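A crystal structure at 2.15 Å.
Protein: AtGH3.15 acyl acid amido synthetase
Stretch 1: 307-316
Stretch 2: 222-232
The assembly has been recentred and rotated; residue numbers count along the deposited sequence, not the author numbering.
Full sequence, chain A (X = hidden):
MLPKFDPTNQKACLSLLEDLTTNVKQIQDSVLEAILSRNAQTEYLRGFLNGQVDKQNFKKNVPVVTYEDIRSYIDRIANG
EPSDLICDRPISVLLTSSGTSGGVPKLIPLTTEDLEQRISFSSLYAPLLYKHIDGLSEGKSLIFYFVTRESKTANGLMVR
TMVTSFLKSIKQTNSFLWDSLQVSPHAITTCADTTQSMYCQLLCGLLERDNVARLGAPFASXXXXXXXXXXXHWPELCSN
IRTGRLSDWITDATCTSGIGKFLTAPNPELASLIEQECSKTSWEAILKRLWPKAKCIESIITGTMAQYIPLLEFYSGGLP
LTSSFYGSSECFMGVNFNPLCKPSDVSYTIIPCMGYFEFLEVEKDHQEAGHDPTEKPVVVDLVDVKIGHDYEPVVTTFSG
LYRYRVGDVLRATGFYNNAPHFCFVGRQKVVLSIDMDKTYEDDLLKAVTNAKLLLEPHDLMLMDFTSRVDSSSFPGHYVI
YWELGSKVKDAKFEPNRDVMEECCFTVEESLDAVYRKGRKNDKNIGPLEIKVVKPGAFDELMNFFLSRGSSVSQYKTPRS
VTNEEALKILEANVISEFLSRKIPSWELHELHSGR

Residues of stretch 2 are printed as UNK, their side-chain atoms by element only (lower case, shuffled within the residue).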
ATOM      1  N   GLN A 307       9.350  -0.730  -6.566  1.00 32.91           N
ATOM      2  CA  GLN A 307      10.787  -0.876  -6.376  1.00 26.91           C
ATOM      3  C   GLN A 307      11.165  -2.252  -5.836  1.00 34.24           C
ATOM      4  O   GLN A 307      12.274  -2.727  -6.095  1.00 29.34           O
ATOM      5  CB  GLN A 307      11.299   0.198  -5.415  1.00 32.28           C
ATOM      6  CG  GLN A 307      11.214   1.626  -5.968  1.00 40.97           C
ATOM      7  CD  GLN A 307      12.160   1.871  -7.151  1.00 50.16           C
ATOM      8  OE1 GLN A 307      13.312   1.406  -7.164  1.00 46.68           O
ATOM      9  NE2 GLN A 307      11.675   2.614  -8.144  1.00 40.99           N
ATOM     10  N   TYR A 308      10.279  -2.888  -5.072  1.00 27.14           N
ATOM     11  CA  TYR A 308      10.577  -4.147  -4.406  1.00 29.77           C
ATOM     12  C   TYR A 308      10.244  -5.360  -5.257  1.00 31.09           C
ATOM     13  O   TYR A 308      10.475  -6.492  -4.818  1.00 36.12           O
ATOM     14  CB  TYR A 308       9.818  -4.223  -3.081  1.00 23.14           C
ATOM     15  CG  TYR A 308      10.104  -3.020  -2.199  1.00 31.15           C
ATOM     16  CD1 TYR A 308      11.267  -2.951  -1.439  1.00 23.08           C
ATOM     17  CD2 TYR A 308       9.222  -1.927  -2.163  1.00 35.33           C
ATOM     18  CE1 TYR A 308      11.541  -1.821  -0.650  1.00 32.75           C
ATOM     19  CE2 TYR A 308       9.475  -0.798  -1.371  1.00 27.16           C
ATOM     20  CZ  TYR A 308      10.632  -0.746  -0.624  1.00 32.48           C
ATOM     21  OH  TYR A 308      10.883   0.373   0.147  1.00 28.71           O
ATOM     22  N   ILE A 309       9.712  -5.151  -6.453  1.00 26.78           N
ATOM     23  CA  ILE A 309       9.294  -6.285  -7.274  1.00 32.86           C
ATOM     24  C   ILE A 309      10.460  -7.238  -7.574  1.00 35.85           C
ATOM     25  O   ILE A 309      10.287  -8.447  -7.360  1.00 34.63           O
ATOM     26  CB  ILE A 309       8.589  -5.779  -8.553  1.00 31.40           C
ATOM     27  CG1 ILE A 309       7.215  -5.209  -8.220  1.00 31.10           C
ATOM     28  CG2 ILE A 309       8.452  -6.896  -9.579  1.00 31.53           C
ATOM     29  CD1 ILE A 309       6.581  -4.501  -9.430  1.00 35.50           C
ATOM     30  N   PRO A 310      11.620  -6.772  -8.033  1.00 39.28           N
ATOM     31  CA  PRO A 310      12.699  -7.743  -8.314  1.00 41.21           C
ATOM     32  C   PRO A 310      13.083  -8.579  -7.110  1.00 38.87           C
ATOM     33  O   PRO A 310      13.293  -9.790  -7.240  1.00 33.96           O
ATOM     34  CB  PRO A 310      13.859  -6.849  -8.791  1.00 37.89           C
ATOM     35  CG  PRO A 310      13.187  -5.656  -9.387  1.00 33.79           C
ATOM     36  CD  PRO A 310      11.976  -5.417  -8.504  1.00 40.15           C
ATOM     37  N   LEU A 311      13.162  -7.973  -5.929  1.00 35.71           N
ATOM     38  CA  LEU A 311      13.548  -8.739  -4.753  1.00 33.71           C
ATOM     39  C   LEU A 311      12.439  -9.695  -4.321  1.00 31.06           C
ATOM     40  O   LEU A 311      12.709 -10.849  -3.958  1.00 28.73           O
ATOM     41  CB  LEU A 311      13.921  -7.794  -3.616  1.00 33.50           C
ATOM     42  CG  LEU A 311      14.388  -8.519  -2.357  1.00 36.66           C
ATOM     43  CD1 LEU A 311      15.616  -9.384  -2.629  1.00 35.68           C
ATOM     44  CD2 LEU A 311      14.649  -7.506  -1.251  1.00 39.35           C
ATOM     45  N   LEU A 312      11.185  -9.243  -4.362  1.00 28.83           N
ATOM     46  CA  LEU A 312      10.092 -10.129  -3.982  1.00 30.22           C
ATOM     47  C   LEU A 312       9.979 -11.295  -4.957  1.00 35.47           C
ATOM     48  O   LEU A 312       9.696 -12.429  -4.549  1.00 30.20           O
ATOM     49  CB  LEU A 312       8.782  -9.341  -3.902  1.00 30.70           C
ATOM     50  CG  LEU A 312       7.510 -10.083  -3.503  1.00 33.61           C
ATOM     51  CD1 LEU A 312       7.718 -10.809  -2.171  1.00 35.46           C
ATOM     52  CD2 LEU A 312       6.313  -9.125  -3.428  1.00 26.54           C
ATOM     53  N   GLU A 313      10.238 -11.050  -6.247  1.00 26.28           N
ATOM     54  CA  GLU A 313      10.218 -12.153  -7.205  1.00 28.62           C
ATOM     55  C   GLU A 313      11.331 -13.150  -6.904  1.00 32.50           C
ATOM     56  O   GLU A 313      11.150 -14.358  -7.070  1.00 32.74           O
ATOM     57  CB  GLU A 313      10.340 -11.623  -8.639  1.00 28.46           C
ATOM     58  CG  GLU A 313       9.099 -10.842  -9.097  1.00 35.24           C
ATOM     59  CD  GLU A 313       9.147 -10.405 -10.564  1.00 41.88           C
ATOM     60  OE1 GLU A 313      10.256 -10.299 -11.129  1.00 44.27           O
ATOM     61  OE2 GLU A 313       8.067 -10.141 -11.144  1.00 44.08           O
ATOM     62  N   PHE A 314      12.490 -12.659  -6.469  1.00 29.83           N
ATOM     63  CA  PHE A 314      13.573 -13.547  -6.058  1.00 29.12           C
ATOM     64  C   PHE A 314      13.116 -14.500  -4.952  1.00 36.37           C
ATOM     65  O   PHE A 314      13.396 -15.706  -4.994  1.00 35.54           O
ATOM     66  CB  PHE A 314      14.765 -12.710  -5.596  1.00 34.38           C
ATOM     67  CG  PHE A 314      15.866 -13.510  -4.954  1.00 37.40           C
ATOM     68  CD1 PHE A 314      16.722 -14.271  -5.722  1.00 30.27           C
ATOM     69  CD2 PHE A 314      16.035 -13.503  -3.576  1.00 36.29           C
ATOM     70  CE1 PHE A 314      17.746 -15.005  -5.130  1.00 32.29           C
ATOM     71  CE2 PHE A 314      17.042 -14.223  -2.992  1.00 35.47           C
ATOM     72  CZ  PHE A 314      17.907 -14.977  -3.781  1.00 32.36           C
ATOM     73  N   TYR A 315      12.409 -13.978  -3.953  1.00 30.61           N
ATOM     74  CA  TYR A 315      11.894 -14.824  -2.879  1.00 34.92           C
ATOM     75  C   TYR A 315      10.671 -15.643  -3.283  1.00 36.46           C
ATOM     76  O   TYR A 315      10.304 -16.562  -2.552  1.00 31.17           O
ATOM     77  CB  TYR A 315      11.534 -13.960  -1.667  1.00 32.04           C
ATOM     78  CG  TYR A 315      12.736 -13.370  -0.975  1.00 29.34           C
ATOM     79  CD1 TYR A 315      13.783 -14.177  -0.548  1.00 36.35           C
ATOM     80  CD2 TYR A 315      12.845 -11.998  -0.782  1.00 36.56           C
ATOM     81  CE1 TYR A 315      14.902 -13.626   0.085  1.00 38.64           C
ATOM     82  CE2 TYR A 315      13.950 -11.448  -0.152  1.00 37.13           C
ATOM     83  CZ  TYR A 315      14.972 -12.255   0.266  1.00 37.98           C
ATOM     84  OH  TYR A 315      16.068 -11.694   0.886  1.00 48.15           O
ATOM     85  N   SER A 316      10.044 -15.341  -4.425  1.00 30.03           N
ATOM     86  CA  SER A 316       8.734 -15.889  -4.750  1.00 35.03           C
ATOM     87  C   SER A 316       8.798 -17.258  -5.402  1.00 36.59           C
ATOM     88  O   SER A 316       7.803 -17.990  -5.358  1.00 38.03           O
ATOM     89  CB  SER A 316       7.982 -14.949  -5.693  1.00 39.27           C
ATOM     90  OG  SER A 316       8.365 -15.205  -7.043  1.00 51.99           O
ATOM     91  N   UNK A 222       6.134  -5.311   2.726  1.00 36.41           N
ATOM     92  CA  UNK A 222       5.710  -5.975   3.958  1.00 37.41           C
ATOM     93  C   UNK A 222       6.285  -7.372   4.060  1.00 34.57           C
ATOM     94  O   UNK A 222       6.592  -7.837   5.162  1.00 37.37           O
ATOM     95  o   UNK A 222       3.577  -4.808   3.707  1.00 33.08           O
ATOM     96  c   UNK A 222       4.177  -6.047   4.049  1.00 38.53           C
ATOM     97  N   UNK A 223       6.425  -8.062   2.925  1.00 34.62           N
ATOM     98  CA  UNK A 223       6.940  -9.425   2.927  1.00 31.76           C
ATOM     99  C   UNK A 223       8.403  -9.492   3.336  1.00 38.66           C
ATOM    100  O   UNK A 223       8.824 -10.479   3.953  1.00 41.62           O
ATOM    101  c   UNK A 223       4.553  -9.641   0.447  1.00 40.01           C
ATOM    102  c   UNK A 223       6.756 -10.051   1.551  1.00 32.14           C
ATOM    103  c   UNK A 223       3.496 -11.901   1.605  1.00 36.61           C
ATOM    104  c   UNK A 223       5.346 -10.429   1.264  1.00 36.47           C
ATOM    105  c   UNK A 223       4.795 -11.552   1.848  1.00 30.53           C
ATOM    106  c   UNK A 223       2.703 -11.119   0.771  1.00 36.83           C
ATOM    107  c   UNK A 223       3.231  -9.992   0.186  1.00 35.20           C
ATOM    108  N   UNK A 224       9.182  -8.449   3.039  1.00 44.19           N
ATOM    109  CA  UNK A 224      10.601  -8.461   3.384  1.00 47.28           C
ATOM    110  C   UNK A 224      10.806  -8.468   4.889  1.00 45.12           C
ATOM    111  O   UNK A 224      11.754  -9.077   5.390  1.00 38.76           O
ATOM    112  c   UNK A 224      10.889  -7.004   1.334  1.00 44.84           C
ATOM    113  c   UNK A 224      11.552  -5.731   0.794  1.00 49.53           C
ATOM    114  c   UNK A 224      11.219  -8.224   0.502  1.00 41.95           C
ATOM    115  c   UNK A 224      11.303  -7.253   2.771  1.00 44.84           C
ATOM    116  N   UNK A 225       9.944  -7.762   5.622  1.00 32.77           N
ATOM    117  CA  UNK A 225       9.999  -7.788   7.075  1.00 38.56           C
ATOM    118  C   UNK A 225       9.649  -9.178   7.616  1.00 39.10           C
ATOM    119  O   UNK A 225      10.272  -9.653   8.565  1.00 37.27           O
ATOM    120  c   UNK A 225       9.060  -6.706   7.615  1.00 46.21           C
ATOM    121  c   UNK A 225      10.393  -5.650  11.044  1.00 63.41           C
ATOM    122  n   UNK A 225      11.715  -5.127  11.521  1.00 72.13           N
ATOM    123  c   UNK A 225      10.387  -5.904   9.551  1.00 64.99           C
ATOM    124  c   UNK A 225       9.084  -6.508   9.096  1.00 54.02           C
ATOM    125  N   UNK A 226       8.692  -9.861   6.992  1.00 27.31           N
ATOM    126  CA  UNK A 226       8.367 -11.228   7.379  1.00 27.50           C
ATOM    127  C   UNK A 226       9.553 -12.153   7.124  1.00 33.19           C
ATOM    128  O   UNK A 226       9.913 -12.981   7.969  1.00 27.25           O
ATOM    129  c   UNK A 226       6.877 -13.172   6.866  1.00 29.83           C
ATOM    130  c   UNK A 226       5.874 -10.911   7.088  1.00 32.37           C
ATOM    131  c   UNK A 226       7.110 -11.702   6.620  1.00 24.81           C
ATOM    132  N   UNK A 227      10.186 -12.015   5.965  1.00 30.43           N
ATOM    133  CA  UNK A 227      11.302 -12.886   5.611  1.00 34.44           C
ATOM    134  C   UNK A 227      12.494 -12.628   6.528  1.00 36.45           C
ATOM    135  O   UNK A 227      13.183 -13.563   6.958  1.00 34.06           O
ATOM    136  c   UNK A 227      13.006 -13.330   3.792  1.00 39.41           C
ATOM    137  c   UNK A 227      10.748 -13.003   1.787  1.00 34.84           C
ATOM    138  c   UNK A 227      10.524 -13.187   3.251  1.00 37.69           C
ATOM    139  c   UNK A 227      11.659 -12.673   4.129  1.00 39.18           C
ATOM    140  N   UNK A 228      12.752 -11.357   6.843  1.00 28.40           N
ATOM    141  CA  UNK A 228      13.824 -11.041   7.774  1.00 33.44           C
ATOM    142  C   UNK A 228      13.595 -11.715   9.126  1.00 32.20           C
ATOM    143  O   UNK A 228      14.527 -12.283   9.706  1.00 29.19           O
ATOM    144  c   UNK A 228      15.261  -9.082   8.595  1.00 67.29           C
ATOM    145  c   UNK A 228      13.949  -9.527   7.937  1.00 42.45           C
ATOM    146  c   UNK A 228      15.059  -8.573  10.029  1.00 75.16           C
ATOM    147  c   UNK A 228      16.311  -7.869  10.570  1.00 79.18           C
ATOM    148  n   UNK A 228      17.294  -8.792  11.220  1.00 76.51           N
ATOM    149  N   UNK A 229      12.363 -11.670   9.641  1.00 27.05           N
ATOM    150  CA  UNK A 229      12.069 -12.363  10.892  1.00 30.80           C
ATOM    151  C   UNK A 229      12.316 -13.868  10.762  1.00 29.93           C
ATOM    152  O   UNK A 229      12.895 -14.494  11.659  1.00 30.03           O
ATOM    153  c   UNK A 229      10.626 -12.075  11.315  1.00 30.13           C
ATOM    154  c   UNK A 229       9.698 -13.969  14.450  1.00 34.47           C
ATOM    155  c   UNK A 229      10.346 -12.388  12.751  1.00 33.05           C
ATOM    156  c   UNK A 229      10.222 -11.704  15.067  1.00 37.05           C
ATOM    157  c   UNK A 229       9.826 -12.985  15.425  1.00 37.71           C
ATOM    158  c   UNK A 229      10.479 -11.411  13.727  1.00 37.71           C
ATOM    159  c   UNK A 229       9.959 -13.666  13.131  1.00 32.47           C
ATOM    160  N   UNK A 230      11.898 -14.466   9.646  1.00 31.33           N
ATOM    161  CA  UNK A 230      12.128 -15.895   9.447  1.00 30.81           C
ATOM    162  C   UNK A 230      13.614 -16.227   9.448  1.00 34.05           C
ATOM    163  O   UNK A 230      14.033 -17.229  10.046  1.00 30.22           O
ATOM    164  c   UNK A 230      11.506 -16.351   8.132  1.00 30.52           C
ATOM    165  c   UNK A 230       9.851 -18.041   8.968  1.00 33.77           C
ATOM    166  c   UNK A 230      10.051 -16.773   8.136  1.00 39.22           C
ATOM    167  c   UNK A 230       9.592 -16.954   6.689  1.00 42.98           C
ATOM    168  N   UNK A 231      14.423 -15.411   8.756  1.00 28.28           N
ATOM    169  CA  UNK A 231      15.861 -15.645   8.719  1.00 38.34           C
ATOM    170  C   UNK A 231      16.442 -15.714  10.125  1.00 33.20           C
ATOM    171  O   UNK A 231      17.341 -16.518  10.392  1.00 35.75           O
ATOM    172  c   UNK A 231      16.571 -14.542   7.915  1.00 32.62           C
ATOM    173  c   UNK A 231      16.902 -13.393   5.662  1.00 55.90           C
ATOM    174  c   UNK A 231      16.404 -14.644   6.406  1.00 45.06           C
ATOM    175  o   UNK A 231      17.005 -12.316   6.284  1.00 59.73           O
ATOM    176  o   UNK A 231      17.176 -13.483   4.451  1.00 61.42           O
ATOM    177  N   UNK A 232      15.942 -14.881  11.038  1.00 32.07           N
ATOM    178  CA  UNK A 232      16.518 -14.813  12.375  1.00 32.72           C
ATOM    179  C   UNK A 232      15.988 -15.892  13.305  1.00 33.71           C
ATOM    180  O   UNK A 232      16.687 -16.271  14.251  1.00 41.39           O
ATOM    181  o   UNK A 232      16.690 -11.171  12.561  1.00 39.95           O
ATOM    182  c   UNK A 232      16.238 -13.454  13.004  1.00 34.89           C
ATOM    183  c   UNK A 232      17.080 -12.345  12.396  1.00 44.55           C
ATOM    184  o   UNK A 232      18.106 -12.651  11.748  1.00 33.59           O
TER

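Position 222 carries one carbon and one oxygen, a short hydroxyl side chain: Ser-222. It lies out of reach of stretch 1, and its hydroxyl is hydrogen-bonded elsewhere in the structure.

Position 223 has one carbon followed by a ring of six carbons with no oxygen attached. Its CB lies 3.9 Å from CD1 of Leu-312, whose CA-to-CB bond runs sideways but whose end comes nearer. This is Phe-223. A buried, wholly apolar side chain suits such a neighbour, since neither partner leaves a polar group unsatisfied.

At position 224 there are four carbons, forked at the second. One terminal carbon sits 3.6 Å from CD1 of Tyr-308, and the other lies 3.9 Å from CD2 of Leu-311. The fork identifies Leu-224, whose terminal methyls are CD1 and CD2 in that order. The CA-to-CB bond points sideways, yet the m, t rotamer brings the branched end across; CD2 also approaches CE2 of Tyr-315 at 4.3 Å. Branching beyond CB thus lets one residue meet three partners, and more of its surface is covered than that of any other residue here.

Position 225 shows four carbons in a row ending in nitrogen: Lys-225. It is out of reach of stretch 1, so its charged end need not be accommodated in the apolar contact.

Position 226 has one carbon carrying two others, the compact fork of Val-226. It makes no contact with stretch 1, but it is buried, and its apolar side chain takes no polar group inside.

Position 227 holds four carbons, forked at the first, with one arm two carbons long. The tip of that arm is 3.4 Å from CG of Tyr-315. This is Ile-227, and the tip is CD1. With chi1 m and chi2 t, the longer arm extends to place CD1 over one face of the tyrosine ring, 3.8 Å from its centroid and 29° off the normal, a CH-pi contact.

Position 228 again has four carbons in a row and a terminal nitrogen, Lys-228. Its end leads away from stretch 1, and its charge pairs with position 232.

Position 229, one carbon and a six-carbon ring, is Phe-229, its apolar ring out of reach of stretch 1. Position 230, four carbons forked at the second, is Leu-230, also out of reach, its apolar side chain suiting a buried site.

Position 231 has three carbons, the third carrying two oxygens, one of them 4.1 Å from OH of Tyr-315. This is Glu-231, and that oxygen, OE2, is too far for a hydrogen bond. Glu-231 is partly exposed, and its carboxylate can be charged without a partner on stretch 1.

Position 232 has two carbons, the second carrying two oxygens, hence Asp-232. One helical turn after Lys-228, its OD2 accepts a hydrogen bond from NZ of Lys-228 at 2.8 Å, part of a salt bridge.

The helices run at 46° to each other, with axes 10.6 Å apart at closest approach; the two stretches bury 345 Å² between them. No hydrogen bond or salt bridge crosses. Leu-224 and Ile-227, three residues apart on one helix, meet Tyr-315 together, while Phe-223 packs against Leu-312: the contact rests on apolar fit.

Stretch 2 (222-232) SFLKVIKFLED
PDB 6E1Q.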